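Local coordinates for acetyltransferase, GNAT family protein (Mycobacterium smegmatis, PDB 6C32), which binds acetyl-coenzyme A and probably transfers its acetyl group to the N-terminal alanine of a protein, as in RimJ-type enzymes of the GNAT family, at residues A[91-96]-A[110-115]; A[19-24]-A[124-129]; A[144-149]-A[182-187]. All coordinates share one frame; numbering follows the deposited sequence.

Overall arrangement
The three contacts sit on or against one mixed sheet and all touch acetyl-CoA. Contact 1 is the hairpin of strands 89-97 and 106-113; contact 2 packs helix 122-135, which follows strand 106-113, on strand 17-23 of the same sheet. Their centres lie about 9 Å apart, and Leu94 of contact 1 touches Leu21, Ala126 and Leu127 of contact 2. The segments of contact 2 bracket contact 1 in the sequence; contact 3, pairing strands 142-147 and 178-188, follows both, its centre about 16 Å from that of contact 1 and 19 Å from that of contact 2. Strands 106-113 and 142-147 are parallel neighbours and both touch the cofactor, which lies between them as in the GNAT fold.

Contact 1: A[91-96]-A[110-115]; sequences VGQLTI and GYWVAS. With ACO (acetyl coenzyme *a), chain B.
Gly92 lays its CA over the six-membered ring of Trp112, 3.8 Å from the ring centroid and almost on the normal, a CH-pi contact made by a backbone carbon. The same indole is gripped at its rim by Gln93: Trp112 NE1 donates to Gln93 OE1 at 3.1 Å, with the acceptor lying in the ring plane. The amide stands steeply to the indole, its plane turned by 78°, and receives the N-H from well above its own carbonyl plane. Trp112 reaches both partners because its CG lies between the backbone N and the carbonyl carbon (chi1 68°), which folds the ring back across the neighbouring strand. Arg36 adds a cation-pi contact to this indole.

On the face that holds Leu94 and Tyr111, Leu94 brings CD2 to 4.0 Å from Tyr111 CB, while the phenol ring leads away to the cofactor. The acetyl oxygen O of acetyl-CoA sits 3.6 Å above the centre of that ring, and Ser154 holds the hydroxyl by a hydrogen bond.

The backbones run antiparallel, with hydrogen-bonded pairs Gln93-Trp112 and Thr95-Gly110; Ala114 N adds a nearly straight bond of 2.9 Å to Val91 O. Two residues, Val91 and Gly92, sit opposite the single Ile84 of strand 80-86, a classic beta bulge. Polar groups on the far edge of 110-113 serve the cofactor: Tyr111 N donates to the acetyl O, Tyr111 O accepts from N4P at 2.9 Å, and Val113 N donates to O9P at 2.8 Å. The pantetheine arm is thus bound much like an extra strand along residues 110-113, the arrangement typical of the acetyl-CoA site beside the central beta hairpin of the GNAT fold.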
loop_
_atom_site.group_PDB
_atom_site.type_symbol
_atom_site.label_atom_id
_atom_site.label_comp_id
_atom_site.label_asym_id
_atom_site.label_seq_id
_atom_site.Cartn_x
_atom_site.Cartn_y
_atom_site.Cartn_z
ATOM N N VAL A 91 -11.540 0.212 3.057
ATOM C CA VAL A 91 -10.935 0.299 4.384
ATOM C C VAL A 91 -9.513 0.830 4.356
ATOM O O VAL A 91 -8.869 0.886 5.406
ATOM C CB VAL A 91 -10.962 -1.047 5.139
ATOM C CG1 VAL A 91 -12.387 -1.530 5.328
ATOM C CG2 VAL A 91 -10.091 -2.085 4.416
ATOM N N GLY A 92 -8.991 1.204 3.196
ATOM C CA GLY A 92 -7.631 1.686 3.113
ATOM C C GLY A 92 -7.168 1.683 1.671
ATOM O O GLY A 92 -7.952 1.465 0.746
ATOM N N GLN A 93 -5.867 1.920 1.505
ATOM C CA GLN A 93 -5.255 1.974 0.184
ATOM C C GLN A 93 -3.943 1.211 0.186
ATOM O O GLN A 93 -3.263 1.095 1.208
ATOM C CB GLN A 93 -4.985 3.418 -0.284
ATOM C CG GLN A 93 -6.230 4.233 -0.517
ATOM C CD GLN A 93 -5.910 5.668 -0.837
ATOM O OE1 GLN A 93 -6.122 6.559 -0.014
ATOM N NE2 GLN A 93 -5.380 5.905 -2.034
ATOM N N LEU A 94 -3.614 0.688 -0.990
ATOM C CA LEU A 94 -2.347 0.035 -1.282
ATOM C C LEU A 94 -1.865 0.653 -2.585
ATOM O O LEU A 94 -2.535 0.523 -3.610
ATOM C CB LEU A 94 -2.530 -1.482 -1.421
ATOM C CG LEU A 94 -1.395 -2.514 -1.657
ATOM C CD1 LEU A 94 -0.641 -2.312 -2.999
ATOM C CD2 LEU A 94 -0.428 -2.696 -0.505
ATOM N N THR A 95 -0.735 1.346 -2.545
ATOM C CA THR A 95 -0.233 2.075 -3.703
ATOM C C THR A 95 1.132 1.531 -4.096
ATOM O O THR A 95 2.039 1.454 -3.262
ATOM C CB THR A 95 -0.123 3.579 -3.420
ATOM O OG1 THR A 95 -1.377 4.088 -2.938
ATOM C CG2 THR A 95 0.270 4.326 -4.693
ATOM N N ILE A 96 1.262 1.145 -5.358
ATOM C CA ILE A 96 2.548 0.842 -5.970
ATOM C C ILE A 96 2.971 2.071 -6.758
ATOM O O ILE A 96 2.193 2.589 -7.574
ATOM C CB ILE A 96 2.446 -0.411 -6.857
ATOM C CG1 ILE A 96 2.028 -1.601 -5.990
ATOM C CG2 ILE A 96 3.767 -0.708 -7.556
ATOM C CD1 ILE A 96 0.958 -2.440 -6.609
ATOM N N GLY A 110 3.313 1.128 -0.721
ATOM C CA GLY A 110 2.887 1.771 0.513
ATOM C C GLY A 110 1.437 1.424 0.792
ATOM O O GLY A 110 0.722 0.964 -0.092
ATOM N N TYR A 111 1.006 1.644 2.037
ATOM C CA TYR A 111 -0.340 1.220 2.422
ATOM C C TYR A 111 -0.774 1.933 3.695
ATOM O O TYR A 111 0.047 2.464 4.455
ATOM C CB TYR A 111 -0.407 -0.303 2.649
ATOM C CG TYR A 111 0.783 -0.781 3.452
ATOM C CD1 TYR A 111 0.808 -0.678 4.848
ATOM C CD2 TYR A 111 1.912 -1.279 2.812
ATOM C CE1 TYR A 111 1.937 -1.087 5.583
ATOM C CE2 TYR A 111 3.026 -1.698 3.526
ATOM C CZ TYR A 111 3.035 -1.597 4.908
ATOM O OH TYR A 111 4.162 -2.004 5.578
ATOM N N TRP A 112 -2.084 1.912 3.925
ATOM C CA TRP A 112 -2.645 2.315 5.206
ATOM C C TRP A 112 -3.999 1.634 5.355
ATOM O O TRP A 112 -4.661 1.310 4.358
ATOM C CB TRP A 112 -2.769 3.843 5.314
ATOM C CG TRP A 112 -3.801 4.441 4.385
ATOM C CD1 TRP A 112 -3.591 4.928 3.114
ATOM C CD2 TRP A 112 -5.196 4.644 4.666
ATOM N NE1 TRP A 112 -4.775 5.408 2.590
ATOM C CE2 TRP A 112 -5.772 5.249 3.524
ATOM C CE3 TRP A 112 -6.014 4.377 5.778
ATOM C CZ2 TRP A 112 -7.129 5.581 3.456
ATOM C CZ3 TRP A 112 -7.365 4.703 5.707
ATOM C CH2 TRP A 112 -7.907 5.299 4.555
ATOM N N VAL A 113 -4.392 1.402 6.605
ATOM C CA VAL A 113 -5.649 0.738 6.933
ATOM C C VAL A 113 -6.347 1.554 8.016
ATOM O O VAL A 113 -5.703 2.017 8.962
ATOM C CB VAL A 113 -5.419 -0.719 7.404
ATOM C CG1 VAL A 113 -6.715 -1.331 7.944
ATOM C CG2 VAL A 113 -4.865 -1.597 6.270
ATOM N N ALA A 114 -7.657 1.741 7.868
ATOM C CA ALA A 114 -8.453 2.443 8.871
ATOM C C ALA A 114 -8.203 1.866 10.262
ATOM O O ALA A 114 -8.254 0.649 10.455
ATOM C CB ALA A 114 -9.937 2.340 8.505
ATOM N N SER A 115 -7.922 2.753 11.229
ATOM C CA SER A 115 -7.465 2.309 12.545
ATOM C C SER A 115 -8.465 1.376 13.216
ATOM O O SER A 115 -8.062 0.447 13.929
ATOM C CB SER A 115 -7.192 3.516 13.444
ATOM O OG SER A 115 -8.384 4.250 13.668
HETATM N N1A ACO B . 4.660 -2.968 18.185
HETATM C C2A ACO B . 4.813 -4.183 17.623
HETATM N N3A ACO B . 3.853 -4.742 16.872
HETATM C C4A ACO B . 2.678 -4.091 16.664
HETATM C C5A ACO B . 2.466 -2.838 17.229
HETATM C C6A ACO B . 3.520 -2.283 18.015
HETATM N N6A ACO B . 3.346 -0.941 18.634
HETATM N N7A ACO B . 1.259 -2.444 16.866
HETATM C C8A ACO B . 0.723 -3.388 16.115
HETATM N N9A ACO B . 1.579 -4.394 16.004
HETATM C C1B ACO B . 1.381 -5.649 15.254
HETATM C C2B ACO B . 0.176 -6.064 15.180
HETATM O O2B ACO B . -0.250 -6.851 16.346
HETATM C C3B ACO B . 0.237 -7.027 13.841
HETATM O O3B ACO B . 1.052 -8.195 14.125
HETATM P P3B ACO B . 0.481 -9.591 14.826
HETATM O O7A ACO B . 0.112 -9.345 16.294
HETATM O O8A ACO B . 1.624 -10.596 14.680
HETATM O O9A ACO B . -0.757 -10.091 14.115
HETATM C C4B ACO B . 0.927 -6.320 12.960
HETATM O O4B ACO B . 1.700 -5.288 13.751
HETATM C C5B ACO B . -0.028 -5.541 11.981
HETATM O O5B ACO B . -0.269 -6.500 10.966
HETATM P P1A ACO B . -1.711 -6.359 10.223
HETATM O O1A ACO B . -1.680 -7.146 8.939
HETATM O O2A ACO B . -2.796 -6.768 11.199
HETATM O O3A ACO B . -1.748 -4.776 9.885
HETATM P P2A ACO B . -2.969 -3.700 10.049
HETATM O O4A ACO B . -4.167 -4.130 9.244
HETATM O O5A ACO B . -3.234 -3.578 11.566
HETATM O O6A ACO B . -2.368 -2.269 9.466
HETATM C CBP ACO B . -0.820 -0.401 9.491
HETATM C CCP ACO B . -1.084 -1.845 9.980
HETATM C CDP ACO B . 0.569 0.023 9.972
HETATM C CEP ACO B . -0.866 -0.382 7.935
HETATM C CAP ACO B . -1.904 0.497 10.066
HETATM O OAP ACO B . -1.779 0.570 11.513
HETATM C C9P ACO B . -1.840 1.892 9.531
HETATM O O9P ACO B . -2.443 2.177 8.499
HETATM N N8P ACO B . -1.070 2.889 10.267
HETATM C C7P ACO B . -0.936 4.299 9.884
HETATM C C6P ACO B . -0.379 4.470 8.454
HETATM C C5P ACO B . 0.959 3.711 8.288
HETATM O O5P ACO B . 1.795 3.629 9.203
HETATM N N4P ACO B . 1.211 3.058 7.005
HETATM C C3P ACO B . 2.501 2.322 6.768
HETATM C C2P ACO B . 3.537 3.449 6.455
HETATM S S1P ACO B . 5.065 2.679 5.852
HETATM C C ACO B . 4.600 1.837 4.301
HETATM O O ACO B . 3.547 2.058 3.767
HETATM C CH3 ACO B . 5.618 0.828 3.683
#

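Contact 2: A[19-24]-A[124-129]; sequences VGLRPV and TAALAM. With ACO (acetyl coenzyme *a), chain B.
Acetyl-CoA O1A, an oxygen of the pyrophosphate, is gripped twice by Thr124: the hydroxyl OG1 donates to it at 2.6 Å and the backbone N at 3.0 Å. Thr124 can use both groups because OG1 stands beside its own backbone N (chi1 -65°), placing the two donors next to each other. The hydroxyl has a second partner in His160 ND1, which would help fix its rotation. This N-H lies in the first turn of helix 122-135, where the helix dipole would probably favour the negative phosphate.

Farther along the helix, the side turned to the sheet packs on residues 19-21 of strand 17-23 by apolar contacts, with no hydrogen bond between the segments. On the helix side Met129 makes the largest share, set against Val19 and Leu21 of the strand. Its chain bends at the thioether (chi3 93°), which lays the methyl alongside the strand. Met129 CE thereby comes to 3.6 Å from Val19 CG1 and also touches Val19 O, while Met129 SD passes close to Gly20 CA. Nearer its root, Met129 CG meets Leu21 CD1 at 3.7 Å. Leu21 turns both methyls to Ala126, CD1 against its O and CD2 at 4.1 Å from Ala126 CB. Val19 CG1 reaches in as well, against Ala125 CB. With only alanine methyls at these two positions, the axes of the short segments come to 8.3 Å, crossing at -50°.

Val9, Leu12 and Val14 of strand 9-14 extend the apolar bed under Met129 and Ala125, while Ile84 touches Ala126 and Leu127 packs on helix 152-161. A helix laid on the sheet, its first turn bound to the cofactor pyrophosphate, is characteristic of the acetyl-CoA site of the GNAT fold.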
loop_
_atom_site.group_PDB
_atom_site.type_symbol
_atom_site.label_atom_id
_atom_site.label_comp_id
_atom_site.label_asym_id
_atom_site.label_seq_id
_atom_site.Cartn_x
_atom_site.Cartn_y
_atom_site.Cartn_z
ATOM N N VAL A 19 -10.394 -9.824 2.111
ATOM C CA VAL A 19 -9.597 -8.685 1.652
ATOM C C VAL A 19 -9.356 -8.816 0.155
ATOM O O VAL A 19 -8.973 -9.892 -0.319
ATOM C CB VAL A 19 -8.255 -8.599 2.408
ATOM C CG1 VAL A 19 -7.410 -7.440 1.877
ATOM C CG2 VAL A 19 -8.498 -8.440 3.915
ATOM N N GLY A 20 -9.558 -7.718 -0.584
ATOM C CA GLY A 20 -9.143 -7.642 -1.971
ATOM C C GLY A 20 -8.686 -6.242 -2.332
ATOM O O GLY A 20 -8.867 -5.291 -1.567
ATOM N N LEU A 21 -8.087 -6.121 -3.523
ATOM C CA LEU A 21 -7.630 -4.844 -4.059
ATOM C C LEU A 21 -8.376 -4.527 -5.343
ATOM O O LEU A 21 -8.628 -5.418 -6.158
ATOM C CB LEU A 21 -6.112 -4.848 -4.368
ATOM C CG LEU A 21 -5.185 -5.322 -3.242
ATOM C CD1 LEU A 21 -3.715 -5.255 -3.674
ATOM C CD2 LEU A 21 -5.428 -4.503 -1.971
ATOM N N ARG A 22 -8.692 -3.255 -5.549
ATOM C CA ARG A 22 -9.290 -2.843 -6.812
ATOM C C ARG A 22 -8.986 -1.365 -7.024
ATOM O O ARG A 22 -8.618 -0.666 -6.074
ATOM C CB ARG A 22 -10.807 -3.125 -6.829
ATOM C CG ARG A 22 -11.573 -2.637 -5.612
ATOM C CD ARG A 22 -12.011 -1.210 -5.823
ATOM N NE ARG A 22 -12.912 -0.724 -4.786
ATOM C CZ ARG A 22 -13.112 0.561 -4.543
ATOM N NH1 ARG A 22 -12.464 1.478 -5.263
ATOM N NH2 ARG A 22 -13.956 0.932 -3.584
ATOM N N PRO A 23 -9.102 -0.868 -8.267
ATOM C CA PRO A 23 -8.689 0.514 -8.549
ATOM C C PRO A 23 -9.488 1.551 -7.774
ATOM O O PRO A 23 -10.691 1.394 -7.528
ATOM C CB PRO A 23 -8.941 0.652 -10.055
ATOM C CG PRO A 23 -8.846 -0.749 -10.580
ATOM C CD PRO A 23 -9.467 -1.586 -9.508
ATOM N N VAL A 24 -8.797 2.634 -7.404
ATOM C CA VAL A 24 -9.454 3.848 -6.918
ATOM C C VAL A 24 -10.515 4.266 -7.938
ATOM O O VAL A 24 -10.355 4.051 -9.147
ATOM C CB VAL A 24 -8.450 4.995 -6.679
ATOM C CG1 VAL A 24 -7.584 4.743 -5.428
ATOM C CG2 VAL A 24 -7.569 5.203 -7.906
ATOM N N THR A 124 -1.271 -6.842 6.028
ATOM C CA THR A 124 -0.395 -7.940 5.641
ATOM C C THR A 124 -0.924 -8.646 4.399
ATOM O O THR A 124 -0.167 -8.914 3.453
ATOM C CB THR A 124 -0.246 -8.922 6.802
ATOM O OG1 THR A 124 0.432 -8.267 7.886
ATOM C CG2 THR A 124 0.573 -10.103 6.363
ATOM N N ALA A 125 -2.236 -8.924 4.374
ATOM C CA ALA A 125 -2.850 -9.558 3.206
ATOM C C ALA A 125 -2.808 -8.642 1.994
ATOM O O ALA A 125 -2.508 -9.098 0.884
ATOM C CB ALA A 125 -4.299 -9.956 3.504
ATOM N N ALA A 126 -3.131 -7.354 2.184
ATOM C CA ALA A 126 -3.055 -6.389 1.085
ATOM C C ALA A 126 -1.658 -6.353 0.470
ATOM O O ALA A 126 -1.500 -6.348 -0.760
ATOM C CB ALA A 126 -3.453 -4.996 1.590
ATOM N N LEU A 127 -0.630 -6.308 1.321
ATOM C CA LEU A 127 0.757 -6.263 0.869
ATOM C C LEU A 127 1.157 -7.547 0.152
ATOM O O LEU A 127 1.848 -7.506 -0.876
ATOM C CB LEU A 127 1.678 -6.028 2.071
ATOM C CG LEU A 127 3.180 -6.019 1.754
ATOM C CD1 LEU A 127 3.511 -4.846 0.801
ATOM C CD2 LEU A 127 4.001 -5.920 3.051
ATOM N N ALA A 128 0.761 -8.696 0.701
ATOM C CA ALA A 128 1.088 -9.968 0.067
ATOM C C ALA A 128 0.485 -10.043 -1.329
ATOM O O ALA A 128 1.169 -10.386 -2.305
ATOM C CB ALA A 128 0.603 -11.135 0.940
ATOM N N MET A 129 -0.796 -9.700 -1.456
ATOM C CA MET A 129 -1.398 -9.837 -2.777
ATOM C C MET A 129 -0.927 -8.734 -3.712
ATOM O O MET A 129 -0.811 -8.970 -4.922
ATOM C CB MET A 129 -2.932 -9.913 -2.683
ATOM C CG MET A 129 -3.699 -8.700 -2.201
ATOM S SD MET A 129 -5.462 -9.208 -1.981
ATOM C CE MET A 129 -5.527 -9.671 -0.256
HETATM N N1A ACO B . 4.660 -2.968 18.185
HETATM C C2A ACO B . 4.813 -4.183 17.623
HETATM N N3A ACO B . 3.853 -4.742 16.872
HETATM C C4A ACO B . 2.678 -4.091 16.664
HETATM C C5A ACO B . 2.466 -2.838 17.229
HETATM C C6A ACO B . 3.520 -2.283 18.015
HETATM N N6A ACO B . 3.346 -0.941 18.634
HETATM N N7A ACO B . 1.259 -2.444 16.866
HETATM C C8A ACO B . 0.723 -3.388 16.115
HETATM N N9A ACO B . 1.579 -4.394 16.004
HETATM C C1B ACO B . 1.381 -5.649 15.254
HETATM C C2B ACO B . 0.176 -6.064 15.180
HETATM O O2B ACO B . -0.250 -6.851 16.346
HETATM C C3B ACO B . 0.237 -7.027 13.841
HETATM O O3B ACO B . 1.052 -8.195 14.125
HETATM P P3B ACO B . 0.481 -9.591 14.826
HETATM O O7A ACO B . 0.112 -9.345 16.294
HETATM O O8A ACO B . 1.624 -10.596 14.680
HETATM O O9A ACO B . -0.757 -10.091 14.115
HETATM C C4B ACO B . 0.927 -6.320 12.960
HETATM O O4B ACO B . 1.700 -5.288 13.751
HETATM C C5B ACO B . -0.028 -5.541 11.981
HETATM O O5B ACO B . -0.269 -6.500 10.966
HETATM P P1A ACO B . -1.711 -6.359 10.223
HETATM O O1A ACO B . -1.680 -7.146 8.939
HETATM O O2A ACO B . -2.796 -6.768 11.199
HETATM O O3A ACO B . -1.748 -4.776 9.885
HETATM P P2A ACO B . -2.969 -3.700 10.049
HETATM O O4A ACO B . -4.167 -4.130 9.244
HETATM O O5A ACO B . -3.234 -3.578 11.566
HETATM O O6A ACO B . -2.368 -2.269 9.466
HETATM C CBP ACO B . -0.820 -0.401 9.491
HETATM C CCP ACO B . -1.084 -1.845 9.980
HETATM C CDP ACO B . 0.569 0.023 9.972
HETATM C CEP ACO B . -0.866 -0.382 7.935
HETATM C CAP ACO B . -1.904 0.497 10.066
HETATM O OAP ACO B . -1.779 0.570 11.513
HETATM C C9P ACO B . -1.840 1.892 9.531
HETATM O O9P ACO B . -2.443 2.177 8.499
HETATM N N8P ACO B . -1.070 2.889 10.267
HETATM C C7P ACO B . -0.936 4.299 9.884
HETATM C C6P ACO B . -0.379 4.470 8.454
HETATM C C5P ACO B . 0.959 3.711 8.288
HETATM O O5P ACO B . 1.795 3.629 9.203
HETATM N N4P ACO B . 1.211 3.058 7.005
HETATM C C3P ACO B . 2.501 2.322 6.768
HETATM C C2P ACO B . 3.537 3.449 6.455
HETATM S S1P ACO B . 5.065 2.679 5.852
HETATM C C ACO B . 4.600 1.837 4.301
HETATM O O ACO B . 3.547 2.058 3.767
HETATM C CH3 ACO B . 5.618 0.828 3.683
#

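Contact 3: A[144-149]-A[182-187]; sequences EATVRP and HLLVAI. With ACO (acetyl coenzyme *a), chain B.
Ala145 and Val185 form a hydrogen-bonded pair in an antiparallel ladder of the GNAT sheet, joining strand 142-147 to strand 178-188. Four backbone bonds make the ladder: Val185 N to Ala145 O is almost straight (177°) at 3.0 Å, Ala145 N returns a bond to Val185 O, and Val147 exchanges two with Leu183, the shorter being Leu183 N to Val147 O at 2.7 Å.

Apolar contacts lie on both faces. On the face of Ala145 and Val147, Val185 CG2 is 3.8 Å from Ala145 CB, and Leu183 rests CB on Val147 CG1 and CG on the Pro149 ring, 4.0 Å from Pro149 CG. On the other face Leu184 turns CD1 onto Thr146 CG2 and the side chain of Glu144, whose carboxylate is salt-bridged to Arg142.

The cofactor's acetyl end meets the first of these faces: its CH3 lies 3.7 Å from Ala145 CB, and S1P is near Val147 CG2.

A CH-pi contact forms just past the end of strand 142-147, where His182, its ND1 bonded to Arg180 O, offers a ring face to Arg148. There Arg148 CG sits 3.7 Å from the His182 ring centroid, displaced toward the NE2-CE1 side.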
loop_
_atom_site.group_PDB
_atom_site.type_symbol
_atom_site.label_atom_id
_atom_site.label_comp_id
_atom_site.label_asym_id
_atom_site.label_seq_id
_atom_site.Cartn_x
_atom_site.Cartn_y
_atom_site.Cartn_z
ATOM N N GLU A 144 10.369 -2.307 -3.252
ATOM C CA GLU A 144 10.962 -1.732 -2.052
ATOM C C GLU A 144 9.895 -0.970 -1.277
ATOM O O GLU A 144 8.808 -0.675 -1.785
ATOM C CB GLU A 144 12.133 -0.799 -2.405
ATOM C CG GLU A 144 11.699 0.472 -3.144
ATOM C CD GLU A 144 12.875 1.342 -3.574
ATOM O OE1 GLU A 144 12.653 2.545 -3.818
ATOM O OE2 GLU A 144 14.014 0.830 -3.684
ATOM N N ALA A 145 10.211 -0.657 -0.026
ATOM C CA ALA A 145 9.347 0.185 0.785
ATOM C C ALA A 145 10.238 1.004 1.710
ATOM O O ALA A 145 11.348 0.590 2.036
ATOM C CB ALA A 145 8.327 -0.632 1.599
ATOM N N THR A 146 9.762 2.180 2.098
ATOM C CA THR A 146 10.439 2.988 3.101
ATOM C C THR A 146 9.522 3.141 4.305
ATOM O O THR A 146 8.305 3.296 4.155
ATOM C CB THR A 146 10.843 4.367 2.563
ATOM O OG1 THR A 146 9.692 5.020 2.002
ATOM C CG2 THR A 146 11.930 4.214 1.493
ATOM N N VAL A 147 10.114 3.091 5.495
ATOM C CA VAL A 147 9.331 3.056 6.727
ATOM C C VAL A 147 10.178 3.611 7.865
ATOM O O VAL A 147 11.361 3.265 8.008
ATOM C CB VAL A 147 8.841 1.625 7.027
ATOM C CG1 VAL A 147 10.013 0.650 7.120
ATOM C CG2 VAL A 147 7.972 1.597 8.306
ATOM N N ARG A 148 9.590 4.497 8.663
ATOM C CA ARG A 148 10.331 5.054 9.788
ATOM C C ARG A 148 10.699 3.937 10.763
ATOM O O ARG A 148 9.878 3.043 11.023
ATOM C CB ARG A 148 9.508 6.131 10.495
ATOM C CG ARG A 148 9.252 7.378 9.638
ATOM C CD ARG A 148 8.464 8.423 10.425
ATOM N NE ARG A 148 9.157 8.865 11.634
ATOM C CZ ARG A 148 8.594 9.627 12.572
ATOM N NH1 ARG A 148 7.336 10.028 12.436
ATOM N NH2 ARG A 148 9.284 9.987 13.646
ATOM N N PRO A 149 11.925 3.935 11.294
ATOM C CA PRO A 149 12.280 2.934 12.315
ATOM C C PRO A 149 11.292 2.881 13.454
ATOM O O PRO A 149 11.044 1.798 13.997
ATOM C CB PRO A 149 13.665 3.396 12.798
ATOM C CG PRO A 149 14.221 4.175 11.655
ATOM C CD PRO A 149 13.027 4.868 11.023
ATOM N N HIS A 182 14.244 7.080 7.230
ATOM C CA HIS A 182 13.396 5.948 6.873
ATOM C C HIS A 182 14.292 4.764 6.569
ATOM O O HIS A 182 15.297 4.908 5.864
ATOM C CB HIS A 182 12.515 6.233 5.646
ATOM C CG HIS A 182 11.336 7.100 5.930
ATOM N ND1 HIS A 182 11.459 8.413 6.332
ATOM C CD2 HIS A 182 10.006 6.843 5.872
ATOM C CE1 HIS A 182 10.254 8.930 6.503
ATOM N NE2 HIS A 182 9.356 8.002 6.221
ATOM N N LEU A 183 13.932 3.602 7.104
ATOM C CA LEU A 183 14.559 2.371 6.662
ATOM C C LEU A 183 14.136 2.076 5.228
ATOM O O LEU A 183 13.031 2.416 4.808
ATOM C CB LEU A 183 14.151 1.210 7.570
ATOM C CG LEU A 183 14.750 1.216 8.974
ATOM C CD1 LEU A 183 13.909 0.333 9.891
ATOM C CD2 LEU A 183 16.180 0.696 8.894
ATOM N N LEU A 184 15.035 1.457 4.469
ATOM C CA LEU A 184 14.731 0.962 3.135
ATOM C C LEU A 184 14.715 -0.560 3.211
ATOM O O LEU A 184 15.707 -1.169 3.631
ATOM C CB LEU A 184 15.765 1.440 2.116
ATOM C CG LEU A 184 15.535 0.883 0.712
ATOM C CD1 LEU A 184 14.247 1.501 0.114
ATOM C CD2 LEU A 184 16.767 1.113 -0.185
ATOM N N VAL A 185 13.584 -1.163 2.846
ATOM C CA VAL A 185 13.445 -2.612 2.827
ATOM C C VAL A 185 13.075 -3.026 1.410
ATOM O O VAL A 185 12.528 -2.239 0.630
ATOM C CB VAL A 185 12.407 -3.134 3.851
ATOM C CG1 VAL A 185 12.787 -2.713 5.282
ATOM C CG2 VAL A 185 10.997 -2.644 3.506
ATOM N N ALA A 186 13.395 -4.273 1.066
ATOM C CA ALA A 186 13.154 -4.721 -0.301
ATOM C C ALA A 186 12.971 -6.229 -0.354
ATOM O O ALA A 186 13.369 -6.955 0.556
ATOM C CB ALA A 186 14.306 -4.311 -1.235
ATOM N N ILE A 187 12.393 -6.686 -1.470
ATOM C CA ILE A 187 12.234 -8.103 -1.771
ATOM C C ILE A 187 12.227 -8.245 -3.293
ATOM O O ILE A 187 11.778 -7.349 -4.016
ATOM C CB ILE A 187 10.949 -8.665 -1.106
ATOM C CG1 ILE A 187 11.007 -10.193 -0.973
ATOM C CG2 ILE A 187 9.711 -8.200 -1.863
ATOM C CD1 ILE A 187 9.841 -10.758 -0.154
HETATM N N1A ACO B . 4.660 -2.968 18.185
HETATM C C2A ACO B . 4.813 -4.183 17.623
HETATM N N3A ACO B . 3.853 -4.742 16.872
HETATM C C4A ACO B . 2.678 -4.091 16.664
HETATM C C5A ACO B . 2.466 -2.838 17.229
HETATM C C6A ACO B . 3.520 -2.283 18.015
HETATM N N6A ACO B . 3.346 -0.941 18.634
HETATM N N7A ACO B . 1.259 -2.444 16.866
HETATM C C8A ACO B . 0.723 -3.388 16.115
HETATM N N9A ACO B . 1.579 -4.394 16.004
HETATM C C1B ACO B . 1.381 -5.649 15.254
HETATM C C2B ACO B . 0.176 -6.064 15.180
HETATM O O2B ACO B . -0.250 -6.851 16.346
HETATM C C3B ACO B . 0.237 -7.027 13.841
HETATM O O3B ACO B . 1.052 -8.195 14.125
HETATM P P3B ACO B . 0.481 -9.591 14.826
HETATM O O7A ACO B . 0.112 -9.345 16.294
HETATM O O8A ACO B . 1.624 -10.596 14.680
HETATM O O9A ACO B . -0.757 -10.091 14.115
HETATM C C4B ACO B . 0.927 -6.320 12.960
HETATM O O4B ACO B . 1.700 -5.288 13.751
HETATM C C5B ACO B . -0.028 -5.541 11.981
HETATM O O5B ACO B . -0.269 -6.500 10.966
HETATM P P1A ACO B . -1.711 -6.359 10.223
HETATM O O1A ACO B . -1.680 -7.146 8.939
HETATM O O2A ACO B . -2.796 -6.768 11.199
HETATM O O3A ACO B . -1.748 -4.776 9.885
HETATM P P2A ACO B . -2.969 -3.700 10.049
HETATM O O4A ACO B . -4.167 -4.130 9.244
HETATM O O5A ACO B . -3.234 -3.578 11.566
HETATM O O6A ACO B . -2.368 -2.269 9.466
HETATM C CBP ACO B . -0.820 -0.401 9.491
HETATM C CCP ACO B . -1.084 -1.845 9.980
HETATM C CDP ACO B . 0.569 0.023 9.972
HETATM C CEP ACO B . -0.866 -0.382 7.935
HETATM C CAP ACO B . -1.904 0.497 10.066
HETATM O OAP ACO B . -1.779 0.570 11.513
HETATM C C9P ACO B . -1.840 1.892 9.531
HETATM O O9P ACO B . -2.443 2.177 8.499
HETATM N N8P ACO B . -1.070 2.889 10.267
HETATM C C7P ACO B . -0.936 4.299 9.884
HETATM C C6P ACO B . -0.379 4.470 8.454
HETATM C C5P ACO B . 0.959 3.711 8.288
HETATM O O5P ACO B . 1.795 3.629 9.203
HETATM N N4P ACO B . 1.211 3.058 7.005
HETATM C C3P ACO B . 2.501 2.322 6.768
HETATM C C2P ACO B . 3.537 3.449 6.455
HETATM S S1P ACO B . 5.065 2.679 5.852
HETATM C C ACO B . 4.600 1.837 4.301
HETATM O O ACO B . 3.547 2.058 3.767
HETATM C CH3 ACO B . 5.618 0.828 3.683
#